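Local coordinates for protein superoxide dismutase (Acidilobus saccharovorans, PDB 4FFK) that probably catalyses the dismutation of superoxide to oxygen and hydrogen peroxide at a mononuclear iron site, at residues L175-V179 / Y195-W199. Numbering follows the deposited sequence.
Sequences LAVDV and YVDSW. With FE (Fe (III) ion), chain B.
L175 meets the benzo end of the W199 indole with CG and both methyls, CD1 closest at 3.5 Å from W199 CZ2, and the two side chains run head-on into each other. Its CG stands anti to the backbone N (chi1 167°), which carries the methyls out to that ring. A176 takes part through its backbone, its carbonyl accepting a hydrogen bond from a water that in turn accepts one from W199 NE1 at 2.8 Å, so the buried indole N-H is satisfied through solvent. V177 does the central packing. Its CB sits over the six-membered ring of W199, 3.5 Å from the centroid and only 11° off the normal, a CH-pi contact, while CG2 fits between the indole and the phenol of Y195, 3.6 Å from Y195 OH. Shortening W199 to an alanine is likely to open a gap beside V177 and L175 and to leave the bridging water without its indole donor. D178 faces two ways. Its OD2 binds the iron at 1.9 Å, alongside H43, H92, H182 and a water; its OD1 accepts from the backbone N of F180, which helps fix the carboxylate's rotation. Y195 OH meanwhile donates to D178 O at 2.6 Å, in the carbonyl plane, tying the backbone of a metal ligand to the helix. That hydroxyl is also hydrogen-bonded to Y95. V179 finishes the row, CG1 meeting V196 CG2 at 3.9 Å. In the C-terminal alpha/beta domain of an iron superoxide dismutase, strand 172-178 is an outer strand within the chain, paired antiparallel with strand 142-148; helix 192-199 packs beside it, with helix 124-136 touching V177 and V196, and helix 205-216 touching L175.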
loop_
_atom_site.group_PDB
_atom_site.type_symbol
_atom_site.label_atom_id
_atom_site.label_comp_id
_atom_site.label_asym_id
_atom_site.label_seq_id
_atom_site.Cartn_x
_atom_site.Cartn_y
_atom_site.Cartn_z
ATOM N N LEU A 175 -4.500 -4.834 -21.871
ATOM C CA LEU A 175 -3.441 -5.802 -22.008
ATOM C C LEU A 175 -2.709 -5.757 -20.691
ATOM O O LEU A 175 -2.520 -4.695 -20.143
ATOM C CB LEU A 175 -2.487 -5.324 -23.115
ATOM C CG LEU A 175 -1.141 -6.030 -23.205
ATOM C CD1 LEU A 175 -1.327 -7.534 -23.557
ATOM C CD2 LEU A 175 -0.326 -5.276 -24.236
ATOM N N ALA A 176 -2.330 -6.901 -20.175
ATOM C CA ALA A 176 -1.728 -6.924 -18.857
ATOM C C ALA A 176 -0.676 -7.979 -18.872
ATOM O O ALA A 176 -0.871 -9.059 -19.448
ATOM C CB ALA A 176 -2.818 -7.217 -17.803
ATOM N N VAL A 177 0.436 -7.699 -18.227
ATOM C CA VAL A 177 1.434 -8.734 -18.021
ATOM C C VAL A 177 1.610 -8.864 -16.500
ATOM O O VAL A 177 1.792 -7.886 -15.810
ATOM C CB VAL A 177 2.774 -8.410 -18.717
ATOM C CG1 VAL A 177 3.304 -7.028 -18.343
ATOM C CG2 VAL A 177 3.799 -9.488 -18.426
ATOM N N ASP A 178 1.504 -10.077 -16.034
ATOM C CA ASP A 178 1.770 -10.418 -14.630
ATOM C C ASP A 178 3.236 -10.490 -14.371
ATOM O O ASP A 178 4.001 -11.218 -15.061
ATOM C CB ASP A 178 1.172 -11.798 -14.447
ATOM C CG ASP A 178 1.102 -12.245 -13.035
ATOM O OD1 ASP A 178 1.440 -11.517 -12.123
ATOM O OD2 ASP A 178 0.598 -13.354 -12.876
ATOM N N VAL A 179 3.680 -9.750 -13.356
ATOM C CA VAL A 179 5.044 -9.894 -12.865
ATOM C C VAL A 179 5.135 -10.258 -11.390
ATOM O O VAL A 179 6.159 -10.048 -10.735
ATOM C CB VAL A 179 5.902 -8.673 -13.159
ATOM C CG1 VAL A 179 6.045 -8.490 -14.633
ATOM C CG2 VAL A 179 5.228 -7.356 -12.560
ATOM N N TYR A 195 11.728 -12.695 -18.989
ATOM C CA TYR A 195 10.314 -13.022 -19.161
ATOM C C TYR A 195 9.456 -11.976 -19.869
ATOM O O TYR A 195 8.726 -12.287 -20.836
ATOM C CB TYR A 195 9.749 -13.385 -17.786
ATOM C CG TYR A 195 8.275 -13.249 -17.648
ATOM C CD1 TYR A 195 7.395 -14.184 -18.202
ATOM C CD2 TYR A 195 7.749 -12.182 -16.907
ATOM C CE1 TYR A 195 6.045 -14.070 -18.026
ATOM C CE2 TYR A 195 6.384 -12.042 -16.772
ATOM C CZ TYR A 195 5.547 -12.954 -17.298
ATOM O OH TYR A 195 4.203 -12.790 -17.101
ATOM N N VAL A 196 9.527 -10.735 -19.407
ATOM C CA VAL A 196 8.699 -9.695 -20.004
ATOM C C VAL A 196 9.078 -9.544 -21.508
ATOM O O VAL A 196 8.222 -9.448 -22.376
ATOM C CB VAL A 196 8.950 -8.399 -19.252
ATOM C CG1 VAL A 196 8.289 -7.263 -19.997
ATOM C CG2 VAL A 196 8.349 -8.585 -17.789
ATOM N N ASP A 197 10.375 -9.566 -21.755
ATOM C CA ASP A 197 10.900 -9.450 -23.144
ATOM C C ASP A 197 10.311 -10.514 -24.038
ATOM O O ASP A 197 9.874 -10.207 -25.152
ATOM C CB ASP A 197 12.430 -9.561 -23.136
ATOM C CG ASP A 197 13.097 -8.315 -22.650
ATOM O OD1 ASP A 197 12.418 -7.279 -22.466
ATOM O OD2 ASP A 197 14.336 -8.345 -22.466
ATOM N N SER A 198 10.239 -11.761 -23.564
ATOM C CA SER A 198 9.701 -12.848 -24.380
ATOM C C SER A 198 8.191 -12.840 -24.439
ATOM O O SER A 198 7.582 -13.267 -25.406
ATOM C CB SER A 198 10.152 -14.232 -23.875
ATOM O OG SER A 198 11.465 -14.225 -23.376
ATOM N N TRP A 199 7.573 -12.343 -23.367
ATOM C CA TRP A 199 6.133 -12.328 -23.304
ATOM C C TRP A 199 5.533 -11.574 -24.477
ATOM O O TRP A 199 4.479 -11.937 -24.969
ATOM C CB TRP A 199 5.715 -11.736 -21.933
ATOM C CG TRP A 199 4.263 -11.329 -21.866
ATOM C CD1 TRP A 199 3.178 -12.125 -21.540
ATOM C CD2 TRP A 199 3.755 -10.024 -22.071
ATOM N NE1 TRP A 199 2.033 -11.368 -21.588
ATOM C CE2 TRP A 199 2.360 -10.079 -21.892
ATOM C CE3 TRP A 199 4.342 -8.799 -22.416
ATOM C CZ2 TRP A 199 1.512 -8.937 -22.041
ATOM C CZ3 TRP A 199 3.510 -7.685 -22.589
ATOM C CH2 TRP A 199 2.097 -7.764 -22.380
HETATM FE FE FE B . -0.231 -14.381 -11.476
HETATM O O HOH W 1 -0.720 -11.383 -21.123
HETATM O O HOH W 2 -0.276 -12.732 -10.257
#